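PDB 2PYX: tryptophan halogenase from Shewanella frigidimarina, which probably acts as an FAD-dependent halogenase, related to flavin monooxygenases, that chlorinates tryptophan or a similar indole substrate. Local coordinates for residues A[277-281]-A[282-286]; A[308-311]-A[312-316]; A[419-422]-A[423-426]. One frame throughout, in Å; residues are numbered along the deposited sequence.

Contact 1 of 3, residues A[277-281]-A[282-286]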
ATOM      1  N   THR A 277       2.674  -6.087 -14.931  1.00 10.57           N
ATOM      2  CA  THR A 277       2.598  -6.377 -16.351  1.00  9.49           C
ATOM      3  C   THR A 277       1.307  -7.150 -16.588  1.00  9.02           C
ATOM      4  O   THR A 277       1.134  -8.281 -16.121  1.00 10.25           O
ATOM      5  CB  THR A 277       3.835  -7.200 -16.841  1.00 10.29           C
ATOM      6  OG1 THR A 277       5.036  -6.509 -16.484  1.00 11.77           O
ATOM      7  CG2 THR A 277       3.773  -7.380 -18.326  1.00 12.93           C
ATOM      8  N   ALA A 278       0.418  -6.551 -17.350  1.00  9.25           N
ATOM      9  CA  ALA A 278      -0.883  -7.130 -17.639  1.00 10.06           C
ATOM     10  C   ALA A 278      -0.738  -8.400 -18.463  1.00 10.34           C
ATOM     11  O   ALA A 278       0.141  -8.478 -19.326  1.00 11.64           O
ATOM     12  CB  ALA A 278      -1.795  -6.149 -18.366  1.00 10.71           C
ATOM     13  N   GLN A 279      -1.619  -9.354 -18.162  1.00  9.26           N
ATOM     14  CA  GLN A 279      -1.673 -10.674 -18.790  1.00  9.41           C
ATOM     15  C   GLN A 279      -3.098 -10.901 -19.302  1.00 10.17           C
ATOM     16  O   GLN A 279      -3.977 -10.031 -19.080  1.00 10.95           O
ATOM     17  CB  GLN A 279      -1.256 -11.746 -17.782  1.00 10.26           C
ATOM     18  CG  GLN A 279       0.076 -11.523 -17.112  1.00 11.07           C
ATOM     19  CD  GLN A 279       1.239 -11.565 -18.088  1.00 13.45           C
ATOM     20  OE1 GLN A 279       1.269 -12.429 -18.994  1.00 13.52           O
ATOM     21  NE2 GLN A 279       2.202 -10.633 -17.931  1.00 14.27           N
ATOM     22  N   PRO A 280      -3.363 -12.028 -20.004  1.00  9.01           N
ATOM     23  CA  PRO A 280      -4.719 -12.238 -20.516  1.00  9.16           C
ATOM     24  C   PRO A 280      -5.836 -12.237 -19.469  1.00  7.23           C
ATOM     25  O   PRO A 280      -6.958 -11.849 -19.825  1.00  9.88           O
ATOM     26  CB  PRO A 280      -4.606 -13.581 -21.249  1.00 12.02           C
ATOM     27  CG  PRO A 280      -3.168 -13.606 -21.704  1.00 12.51           C
ATOM     28  CD  PRO A 280      -2.407 -13.031 -20.543  1.00 11.85           C
ATOM     29  N   ASN A 281      -5.526 -12.681 -18.253  1.00  8.65           N
ATOM     30  CA  ASN A 281      -6.536 -12.877 -17.230  1.00  9.24           C
ATOM     31  C   ASN A 281      -6.174 -12.287 -15.879  1.00  8.38           C
ATOM     32  O   ASN A 281      -6.662 -12.767 -14.851  1.00  8.44           O
ATOM     33  CB  ASN A 281      -6.888 -14.368 -17.119  1.00  8.88           C
ATOM     34  CG  ASN A 281      -7.555 -14.862 -18.360  1.00  8.01           C
ATOM     35  OD1 ASN A 281      -8.658 -14.455 -18.661  1.00 11.17           O
ATOM     36  ND2 ASN A 281      -6.887 -15.741 -19.102  1.00 12.19           N
ATOM     37  N   GLY A 282      -5.332 -11.260 -15.896  1.00  8.66           N
ATOM     38  CA  GLY A 282      -4.900 -10.613 -14.677  1.00  7.61           C
ATOM     39  C   GLY A 282      -3.621  -9.834 -14.934  1.00  8.45           C
ATOM     40  O   GLY A 282      -3.444  -9.263 -16.000  1.00  8.59           O
ATOM     41  N   TRP A 283      -2.737  -9.810 -13.961  1.00  8.55           N
ATOM     42  CA  TRP A 283      -1.485  -9.070 -14.087  1.00  8.48           C
ATOM     43  C   TRP A 283      -0.460  -9.693 -13.177  1.00  8.99           C
ATOM     44  O   TRP A 283      -0.788 -10.326 -12.156  1.00  7.84           O
ATOM     45  CB  TRP A 283      -1.700  -7.579 -13.775  1.00  8.30           C
ATOM     46  CG  TRP A 283      -2.186  -7.304 -12.387  1.00  8.21           C
ATOM     47  CD1 TRP A 283      -3.495  -7.337 -11.917  1.00 11.09           C
ATOM     48  CD2 TRP A 283      -1.375  -6.937 -11.263  1.00  6.54           C
ATOM     49  NE1 TRP A 283      -3.506  -7.036 -10.575  1.00 10.99           N
ATOM     50  CE2 TRP A 283      -2.232  -6.769 -10.154  1.00  9.88           C
ATOM     51  CE3 TRP A 283      -0.009  -6.729 -11.075  1.00 10.52           C
ATOM     52  CZ2 TRP A 283      -1.755  -6.430  -8.878  1.00 11.84           C
ATOM     53  CZ3 TRP A 283       0.463  -6.318  -9.829  1.00 12.64           C
ATOM     54  CH2 TRP A 283      -0.417  -6.177  -8.739  1.00 11.68           C
ATOM     55  N   ILE A 284       0.814  -9.495 -13.546  1.00  9.41           N
ATOM     56  CA  ILE A 284       1.931 -10.018 -12.787  1.00  9.21           C
ATOM     57  C   ILE A 284       2.736  -8.921 -12.100  1.00  9.17           C
ATOM     58  O   ILE A 284       3.127  -7.959 -12.764  1.00 10.09           O
ATOM     59  CB  ILE A 284       2.832 -10.830 -13.704  1.00  9.87           C
ATOM     60  CG1 ILE A 284       2.115 -12.130 -14.038  1.00 12.31           C
ATOM     61  CG2 ILE A 284       4.156 -11.145 -13.063  1.00 12.76           C
ATOM     62  CD1 ILE A 284       2.834 -13.023 -15.086  1.00 12.35           C
ATOM     63  N   TRP A 285       2.895  -9.046 -10.779  1.00 10.87           N
ATOM     64  CA  TRP A 285       3.709  -8.104 -10.003  1.00 10.46           C
ATOM     65  C   TRP A 285       5.153  -8.573 -10.011  1.00 13.01           C
ATOM     66  O   TRP A 285       5.438  -9.770 -10.176  1.00 12.59           O
ATOM     67  CB  TRP A 285       3.226  -7.931  -8.576  1.00 12.71           C
ATOM     68  CG  TRP A 285       3.624  -8.994  -7.604  1.00 13.42           C
ATOM     69  CD1 TRP A 285       4.863  -9.216  -7.070  1.00 13.81           C
ATOM     70  CD2 TRP A 285       2.747  -9.932  -6.973  1.00 15.31           C
ATOM     71  NE1 TRP A 285       4.805 -10.234  -6.142  1.00 13.88           N
ATOM     72  CE2 TRP A 285       3.511 -10.693  -6.079  1.00 17.38           C
ATOM     73  CE3 TRP A 285       1.370 -10.198  -7.084  1.00 14.87           C
ATOM     74  CZ2 TRP A 285       2.944 -11.706  -5.298  1.00 16.42           C
ATOM     75  CZ3 TRP A 285       0.826 -11.207  -6.331  1.00 15.01           C
ATOM     76  CH2 TRP A 285       1.610 -11.956  -5.454  1.00 17.09           C
ATOM     77  N   ASP A 286       6.065  -7.614  -9.859  1.00 11.38           N
ATOM     78  CA  ASP A 286       7.486  -7.934  -9.884  1.00 11.90           C
ATOM     79  C   ASP A 286       8.110  -6.901  -8.953  1.00 11.07           C
ATOM     80  O   ASP A 286       8.122  -5.716  -9.279  1.00 12.81           O
ATOM     81  CB  ASP A 286       8.006  -7.904 -11.322  1.00 13.13           C
ATOM     82  CG  ASP A 286       9.436  -8.429 -11.451  1.00 16.33           C
ATOM     83  OD1 ASP A 286      10.240  -8.218 -10.509  1.00 16.31           O
ATOM     84  OD2 ASP A 286       9.741  -8.989 -12.537  1.00 18.97           O
TER
HETATM   85  O   HOH W   1       5.678  -7.137 -13.966  1.00 10.55           O
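Q279 starts its side chain with CG beside the backbone N and opposite the carbonyl carbon (chi1 -54°), then bends at chi2 (-64°), and this curl brings its amide against the side chain of I284. I284 places CG1 in the same relation to its own backbone (chi1 -72°), which carries CD1 to 3.7 Å from Q279 CD, so a methyl group meets the aliphatic part and amide carbon of the glutamine at a slant. The same bend returns the amide to its own strand, where Q279 NE2 donates to T277 O at 3.2 Å. That oxygen also accepts I284 N at 2.9 Å. The two donors come from opposite faces of the carbonyl plane, neither on a lone pair, and the first of them limits rotation of the glutamine amide.

The backbone is an antiparallel beta hairpin, strands 274-279 and 282-288 joined by a type I turn from Q279 to G282, and it belongs to the large mixed sheet of the halogenase. T277 and I284 form a hydrogen-bonded pair, T277 N reaching I284 O at 2.9 Å. A water extends the pairing: it lies 2.7 Å from T277 OG1 and donates to I284 O. Nearer the turn, Q279 N bonds to G282 O at 2.8 Å.

A278 and W283, a non-hydrogen-bonded pair, face the other side of the sheet, with W283 CB 4.0 Å from A278 CA. The indole then leads away to meet W97, and its NE1 bonds to E358. Helix 306-317 lies over the Q279 and I284 side, with T312 and Y316 against them.

Contact 2 of 3, residues A[308-311]-A[312-316]; sequences DAQK and TLFNY
N315 N donates to K311 O at 2.8 Å, the shortest of the i to i+4 bonds that make this stretch of helix 306-317 a regular alpha helix. F314 N reaches Q310 O at 2.9 Å, and L313 N on A309 O and T312 N on D308 O continue the ladder toward the start of the segment.

One turn apart, Q310 and F314 also meet through their side chains. With CG opposite its backbone N (chi1 -178°) and the chain extended beyond it, Q310 runs out across the phenyl ring. Its CG makes a CH-pi contact over one face, 3.8 Å from the ring centroid and 19° off the normal. The amide continues over the rim, tilted only 19° from the ring plane, with OE1 3.5 Å from F314 CE2. V319, L327 and P329 also pack against the ring, which joins this face of the helix to the following loops. Cutting F314 back to an alanine would probably leave the methylene groups of Q310 without their aromatic face and open a gap beside P329 and L327.

On the exposed side K311 bends at chi2 toward N315. There a single water bridges the two side chains, accepting from K311 NZ at 2.9 Å and donating to N315 OD1 at 2.7 Å.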
ATOM      1  N   ASP A 308      -3.418 -23.222 -16.573  1.00 12.41           N
ATOM      2  CA  ASP A 308      -3.115 -22.225 -17.565  1.00 13.09           C
ATOM      3  C   ASP A 308      -2.483 -20.965 -16.921  1.00 13.47           C
ATOM      4  O   ASP A 308      -1.568 -20.343 -17.468  1.00 13.71           O
ATOM      5  CB  ASP A 308      -4.368 -21.862 -18.328  1.00 14.08           C
ATOM      6  CG  ASP A 308      -4.891 -22.985 -19.190  1.00 20.74           C
ATOM      7  OD1 ASP A 308      -4.188 -24.005 -19.367  1.00 20.94           O
ATOM      8  OD2 ASP A 308      -6.031 -22.856 -19.691  1.00 21.06           O
ATOM      9  N   ALA A 309      -2.967 -20.596 -15.756  1.00 12.01           N
ATOM     10  CA  ALA A 309      -2.370 -19.450 -15.050  1.00 12.00           C
ATOM     11  C   ALA A 309      -0.910 -19.699 -14.740  1.00 12.61           C
ATOM     12  O   ALA A 309      -0.080 -18.796 -14.851  1.00 13.08           O
ATOM     13  CB  ALA A 309      -3.129 -19.150 -13.774  1.00 12.72           C
ATOM     14  N   GLN A 310      -0.581 -20.915 -14.317  1.00 13.37           N
ATOM     15  CA  GLN A 310       0.800 -21.244 -14.034  1.00 12.68           C
ATOM     16  C   GLN A 310       1.660 -21.121 -15.281  1.00 11.92           C
ATOM     17  O   GLN A 310       2.786 -20.593 -15.240  1.00 12.93           O
ATOM     18  CB  GLN A 310       0.918 -22.631 -13.418  1.00 12.65           C
ATOM     19  CG  GLN A 310       2.384 -22.940 -13.089  1.00 15.45           C
ATOM     20  CD  GLN A 310       2.577 -24.279 -12.446  1.00 23.15           C
ATOM     21  OE1 GLN A 310       2.867 -25.267 -13.131  1.00 32.75           O
ATOM     22  NE2 GLN A 310       2.419 -24.333 -11.138  1.00 19.60           N
ATOM     23  N   LYS A 311       1.135 -21.574 -16.407  1.00 13.89           N
ATOM     24  CA  LYS A 311       1.867 -21.452 -17.675  1.00 14.36           C
ATOM     25  C   LYS A 311       2.186 -19.996 -18.002  1.00 14.86           C
ATOM     26  O   LYS A 311       3.298 -19.654 -18.381  1.00 15.53           O
ATOM     27  CB  LYS A 311       1.127 -22.114 -18.833  1.00 16.85           C
ATOM     28  CG  LYS A 311       1.881 -22.096 -20.177  1.00 26.19           C
ATOM     29  CD  LYS A 311       3.211 -22.833 -20.120  1.00 36.76           C
ATOM     30  CE  LYS A 311       3.824 -22.953 -21.527  1.00 32.93           C
ATOM     31  NZ  LYS A 311       5.192 -23.577 -21.508  1.00 47.01           N
ATOM     32  N   THR A 312       1.201 -19.131 -17.830  1.00 13.78           N
ATOM     33  CA  THR A 312       1.392 -17.718 -17.993  1.00 12.91           C
ATOM     34  C   THR A 312       2.480 -17.179 -17.075  1.00 14.24           C
ATOM     35  O   THR A 312       3.317 -16.389 -17.518  1.00 13.75           O
ATOM     36  CB  THR A 312       0.021 -16.995 -17.755  1.00 12.87           C
ATOM     37  OG1 THR A 312      -0.926 -17.496 -18.704  1.00 15.89           O
ATOM     38  CG2 THR A 312       0.144 -15.503 -17.934  1.00 16.30           C
ATOM     39  N   LEU A 313       2.480 -17.583 -15.808  1.00 12.76           N
ATOM     40  CA  LEU A 313       3.530 -17.113 -14.875  1.00 12.88           C
ATOM     41  C   LEU A 313       4.893 -17.558 -15.393  1.00 13.42           C
ATOM     42  O   LEU A 313       5.877 -16.789 -15.421  1.00 12.71           O
ATOM     43  CB  LEU A 313       3.334 -17.663 -13.462  1.00 12.92           C
ATOM     44  CG  LEU A 313       4.397 -17.309 -12.414  1.00 12.39           C
ATOM     45  CD1 LEU A 313       4.601 -15.799 -12.297  1.00 13.47           C
ATOM     46  CD2 LEU A 313       4.107 -17.949 -11.108  1.00 16.47           C
ATOM     47  N   PHE A 314       4.953 -18.821 -15.781  1.00 14.69           N
ATOM     48  CA  PHE A 314       6.254 -19.375 -16.193  1.00 15.21           C
ATOM     49  C   PHE A 314       6.743 -18.721 -17.480  1.00 14.25           C
ATOM     50  O   PHE A 314       7.954 -18.529 -17.645  1.00 16.10           O
ATOM     51  CB  PHE A 314       6.189 -20.908 -16.327  1.00 17.11           C
ATOM     52  CG  PHE A 314       6.098 -21.647 -15.028  1.00 16.85           C
ATOM     53  CD1 PHE A 314       6.166 -20.998 -13.798  1.00 20.86           C
ATOM     54  CD2 PHE A 314       5.948 -23.030 -15.014  1.00 20.93           C
ATOM     55  CE1 PHE A 314       6.081 -21.698 -12.604  1.00 20.63           C
ATOM     56  CE2 PHE A 314       5.881 -23.723 -13.820  1.00 20.45           C
ATOM     57  CZ  PHE A 314       5.958 -23.071 -12.620  1.00 19.49           C
ATOM     58  N   ASN A 315       5.844 -18.398 -18.396  1.00 12.91           N
ATOM     59  CA  ASN A 315       6.189 -17.646 -19.594  1.00 15.86           C
ATOM     60  C   ASN A 315       6.814 -16.310 -19.235  1.00 17.94           C
ATOM     61  O   ASN A 315       7.811 -15.886 -19.821  1.00 18.45           O
ATOM     62  CB  ASN A 315       5.004 -17.456 -20.525  1.00 16.41           C
ATOM     63  CG  ASN A 315       4.552 -18.743 -21.192  1.00 24.44           C
ATOM     64  OD1 ASN A 315       5.276 -19.738 -21.201  1.00 25.63           O
ATOM     65  ND2 ASN A 315       3.336 -18.729 -21.742  1.00 25.11           N
ATOM     66  N   TYR A 316       6.219 -15.605 -18.271  1.00 15.09           N
ATOM     67  CA  TYR A 316       6.762 -14.307 -17.848  1.00 14.04           C
ATOM     68  C   TYR A 316       8.174 -14.458 -17.296  1.00 17.01           C
ATOM     69  O   TYR A 316       9.029 -13.575 -17.505  1.00 17.55           O
ATOM     70  CB  TYR A 316       5.826 -13.676 -16.788  1.00 14.05           C
ATOM     71  CG  TYR A 316       6.365 -12.416 -16.137  1.00 10.84           C
ATOM     72  CD1 TYR A 316       6.095 -11.156 -16.659  1.00 13.60           C
ATOM     73  CD2 TYR A 316       7.145 -12.489 -14.995  1.00 11.08           C
ATOM     74  CE1 TYR A 316       6.581 -10.017 -16.050  1.00 11.70           C
ATOM     75  CE2 TYR A 316       7.648 -11.328 -14.376  1.00 13.90           C
ATOM     76  CZ  TYR A 316       7.376 -10.110 -14.944  1.00 11.54           C
ATOM     77  OH  TYR A 316       7.850  -8.934 -14.370  1.00 13.55           O
TER
HETATM   78  O   HOH W   2       6.685 -21.689 -19.895  1.00 44.38           O

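Contact 3 of 3, residues A[419-422]-A[423-426]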
ATOM      1  N   GLU A 419      -8.560  -8.600 -27.015  1.00 13.89           N
ATOM      2  CA  GLU A 419      -8.435 -10.032 -27.396  1.00 16.18           C
ATOM      3  C   GLU A 419      -9.023 -10.994 -26.378  1.00 16.56           C
ATOM      4  O   GLU A 419      -9.481 -12.103 -26.733  1.00 15.93           O
ATOM      5  CB  GLU A 419      -6.980 -10.408 -27.678  1.00 19.01           C
ATOM      6  CG  GLU A 419      -6.454  -9.758 -28.942  1.00 27.87           C
ATOM      7  CD  GLU A 419      -7.266 -10.155 -30.158  1.00 42.88           C
ATOM      8  OE1 GLU A 419      -7.344 -11.380 -30.418  1.00 45.28           O
ATOM      9  OE2 GLU A 419      -7.835  -9.253 -30.830  1.00 47.86           O
ATOM     10  N   ASP A 420      -9.032 -10.587 -25.113  1.00 12.15           N
ATOM     11  CA  ASP A 420      -9.424 -11.469 -24.036  1.00  9.97           C
ATOM     12  C   ASP A 420     -10.727 -11.046 -23.367  1.00 10.61           C
ATOM     13  O   ASP A 420     -10.943  -9.863 -23.027  1.00 10.09           O
ATOM     14  CB  ASP A 420      -8.345 -11.513 -22.973  1.00 11.87           C
ATOM     15  CG  ASP A 420      -7.024 -11.989 -23.511  1.00 15.61           C
ATOM     16  OD1 ASP A 420      -6.969 -13.203 -23.862  1.00 14.65           O
ATOM     17  OD2 ASP A 420      -6.082 -11.161 -23.558  1.00 15.38           O
ATOM     18  N   ARG A 421     -11.574 -12.040 -23.106  1.00 10.31           N
ATOM     19  CA  ARG A 421     -12.857 -11.785 -22.430  1.00  8.19           C
ATOM     20  C   ARG A 421     -12.669 -11.033 -21.112  1.00  8.89           C
ATOM     21  O   ARG A 421     -13.493 -10.191 -20.770  1.00  9.19           O
ATOM     22  CB  ARG A 421     -13.594 -13.116 -22.188  1.00  9.23           C
ATOM     23  CG  ARG A 421     -14.970 -12.920 -21.544  1.00  9.32           C
ATOM     24  CD  ARG A 421     -15.755 -14.198 -21.383  1.00  7.61           C
ATOM     25  NE  ARG A 421     -15.135 -15.183 -20.479  1.00  9.02           N
ATOM     26  CZ  ARG A 421     -15.357 -15.318 -19.185  1.00  9.53           C
ATOM     27  NH1 ARG A 421     -16.101 -14.432 -18.548  1.00  9.54           N
ATOM     28  NH2 ARG A 421     -14.826 -16.312 -18.511  1.00  9.49           N
ATOM     29  N   TYR A 422     -11.646 -11.417 -20.373  1.00  8.76           N
ATOM     30  CA  TYR A 422     -11.339 -10.785 -19.070  1.00  7.56           C
ATOM     31  C   TYR A 422     -11.314  -9.259 -19.187  1.00  8.33           C
ATOM     32  O   TYR A 422     -11.953  -8.534 -18.397  1.00  8.53           O
ATOM     33  CB  TYR A 422      -9.998 -11.279 -18.550  1.00  9.53           C
ATOM     34  CG  TYR A 422      -9.514 -10.643 -17.268  1.00  7.70           C
ATOM     35  CD1 TYR A 422      -9.897 -11.141 -16.034  1.00  8.80           C
ATOM     36  CD2 TYR A 422      -8.608  -9.595 -17.304  1.00  7.76           C
ATOM     37  CE1 TYR A 422      -9.392 -10.636 -14.854  1.00  7.67           C
ATOM     38  CE2 TYR A 422      -8.118  -9.051 -16.158  1.00  8.66           C
ATOM     39  CZ  TYR A 422      -8.508  -9.567 -14.924  1.00  8.28           C
ATOM     40  OH  TYR A 422      -8.033  -9.066 -13.745  1.00  8.46           O
ATOM     41  N   TRP A 423     -10.614  -8.757 -20.200  1.00  8.77           N
ATOM     42  CA  TRP A 423     -10.445  -7.315 -20.348  1.00  8.78           C
ATOM     43  C   TRP A 423     -11.734  -6.674 -20.840  1.00  7.39           C
ATOM     44  O   TRP A 423     -12.118  -5.579 -20.418  1.00  9.26           O
ATOM     45  CB  TRP A 423      -9.202  -6.993 -21.215  1.00  8.93           C
ATOM     46  CG  TRP A 423      -7.976  -7.376 -20.494  1.00  7.86           C
ATOM     47  CD1 TRP A 423      -7.290  -8.555 -20.560  1.00  8.81           C
ATOM     48  CD2 TRP A 423      -7.282  -6.593 -19.489  1.00  6.61           C
ATOM     49  NE1 TRP A 423      -6.227  -8.551 -19.701  1.00  9.21           N
ATOM     50  CE2 TRP A 423      -6.207  -7.357 -19.018  1.00 10.05           C
ATOM     51  CE3 TRP A 423      -7.466  -5.297 -18.966  1.00  7.52           C
ATOM     52  CZ2 TRP A 423      -5.341  -6.898 -18.027  1.00  9.07           C
ATOM     53  CZ3 TRP A 423      -6.573  -4.843 -18.008  1.00  6.89           C
ATOM     54  CH2 TRP A 423      -5.517  -5.625 -17.566  1.00  8.86           C
ATOM     55  N   ARG A 424     -12.450  -7.346 -21.768  1.00  8.53           N
ATOM     56  CA  ARG A 424     -13.706  -6.841 -22.228  1.00  8.07           C
ATOM     57  C   ARG A 424     -14.709  -6.779 -21.091  1.00  7.93           C
ATOM     58  O   ARG A 424     -15.462  -5.825 -20.977  1.00  9.54           O
ATOM     59  CB  ARG A 424     -14.261  -7.687 -23.408  1.00 10.52           C
ATOM     60  CG  ARG A 424     -13.303  -7.750 -24.621  1.00 12.36           C
ATOM     61  CD  ARG A 424     -13.899  -8.484 -25.863  1.00 12.89           C
ATOM     62  NE  ARG A 424     -14.239  -9.898 -25.601  1.00 14.82           N
ATOM     63  CZ  ARG A 424     -13.472 -10.944 -25.897  1.00 13.46           C
ATOM     64  NH1 ARG A 424     -12.286 -10.819 -26.477  1.00 16.68           N
ATOM     65  NH2 ARG A 424     -13.915 -12.157 -25.621  1.00 15.89           N
ATOM     66  N   ASP A 425     -14.759  -7.823 -20.272  1.00  7.98           N
ATOM     67  CA  ASP A 425     -15.692  -7.889 -19.119  1.00  8.23           C
ATOM     68  C   ASP A 425     -15.440  -6.737 -18.132  1.00  7.51           C
ATOM     69  O   ASP A 425     -16.395  -6.181 -17.606  1.00  8.15           O
ATOM     70  CB  ASP A 425     -15.487  -9.195 -18.358  1.00  7.38           C
ATOM     71  CG  ASP A 425     -16.147 -10.379 -18.992  1.00  9.70           C
ATOM     72  OD1 ASP A 425     -17.108 -10.191 -19.801  1.00  9.78           O
ATOM     73  OD2 ASP A 425     -15.774 -11.507 -18.573  1.00  8.00           O
ATOM     74  N   HIS A 426     -14.175  -6.333 -17.988  1.00  8.76           N
ATOM     75  CA  HIS A 426     -13.827  -5.239 -17.040  1.00  7.62           C
ATOM     76  C   HIS A 426     -14.439  -3.899 -17.435  1.00  8.62           C
ATOM     77  O   HIS A 426     -14.511  -3.011 -16.572  1.00  9.92           O
ATOM     78  CB  HIS A 426     -12.314  -5.101 -16.932  1.00  7.14           C
ATOM     79  CG  HIS A 426     -11.717  -5.779 -15.729  1.00  7.66           C
ATOM     80  ND1 HIS A 426     -12.056  -5.429 -14.447  1.00  7.12           N
ATOM     81  CD2 HIS A 426     -10.807  -6.780 -15.613  1.00  7.49           C
ATOM     82  CE1 HIS A 426     -11.377  -6.185 -13.593  1.00  8.30           C
ATOM     83  NE2 HIS A 426     -10.599  -7.013 -14.279  1.00  8.63           N
TER
HETATM   84  O   HOH W   3     -11.947 -14.046 -26.862  1.00 30.83           O
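Y422 presses its ring edge on the indole face of W423 and takes the imidazole edge of H426 on one of its own faces, and this aromatic cluster is the dense part of the contact, on the short helix that starts at R421. Y422 CD2 comes to 3.5 Å from W423 NE1, with the planes at 78°. The imidazole, at 83° to the phenol, brings CD2 of H426 to 3.6 Å from Y422 CE2. The polar ends have partners beyond the helix: Y422 OH bonds to N253, W423 NE1 to Q279 O, and H426 ND1 to K409.

The outer side carries charged groups, two arginines and D425. R421 bends at chi3 to bring NH1 to 2.9 Å from D425 OD2, a salt bridge whose two planes are turned 67° apart; H303 also bonds to OD2. R424 lays one guanidinium face over the D420-R421 peptide. At its edge a water accepts from R424 NH2 at 3.0 Å and donates to E419 O at 3.1 Å, while NH1 bonds to Q418 O.

The second partner on D425 OD2 would be expected to favour its charged form. If K409 is charged as usual, its NZ donates to ND1 of H426, which then probably carries no proton, consistent with a neutral imidazole.

Contact 1 sits between the other two. Its centre is 10 Å from that of contact 2 and 13 Å from that of contact 3, while contacts 2 and 3 stay about 9 Å apart at their nearest atoms. Toward contact 2, D286 OD2 meets Y316 OH at 2.6 Å, a probable hydrogen bond, and I284 CD1 packs 3.5 Å from Y316 CB. Toward contact 3, P280 O packs 3.3 Å from Y422 CB, and N281 OD1 is 3.4 Å from the same carbon, Y422 CB. W283 of contact 1 also lies near the predicted substrate site, its side chain about 8 Å from that of E361, predicted to bind tryptophan, and about 9 Å from that of K89, the predicted active-site lysine.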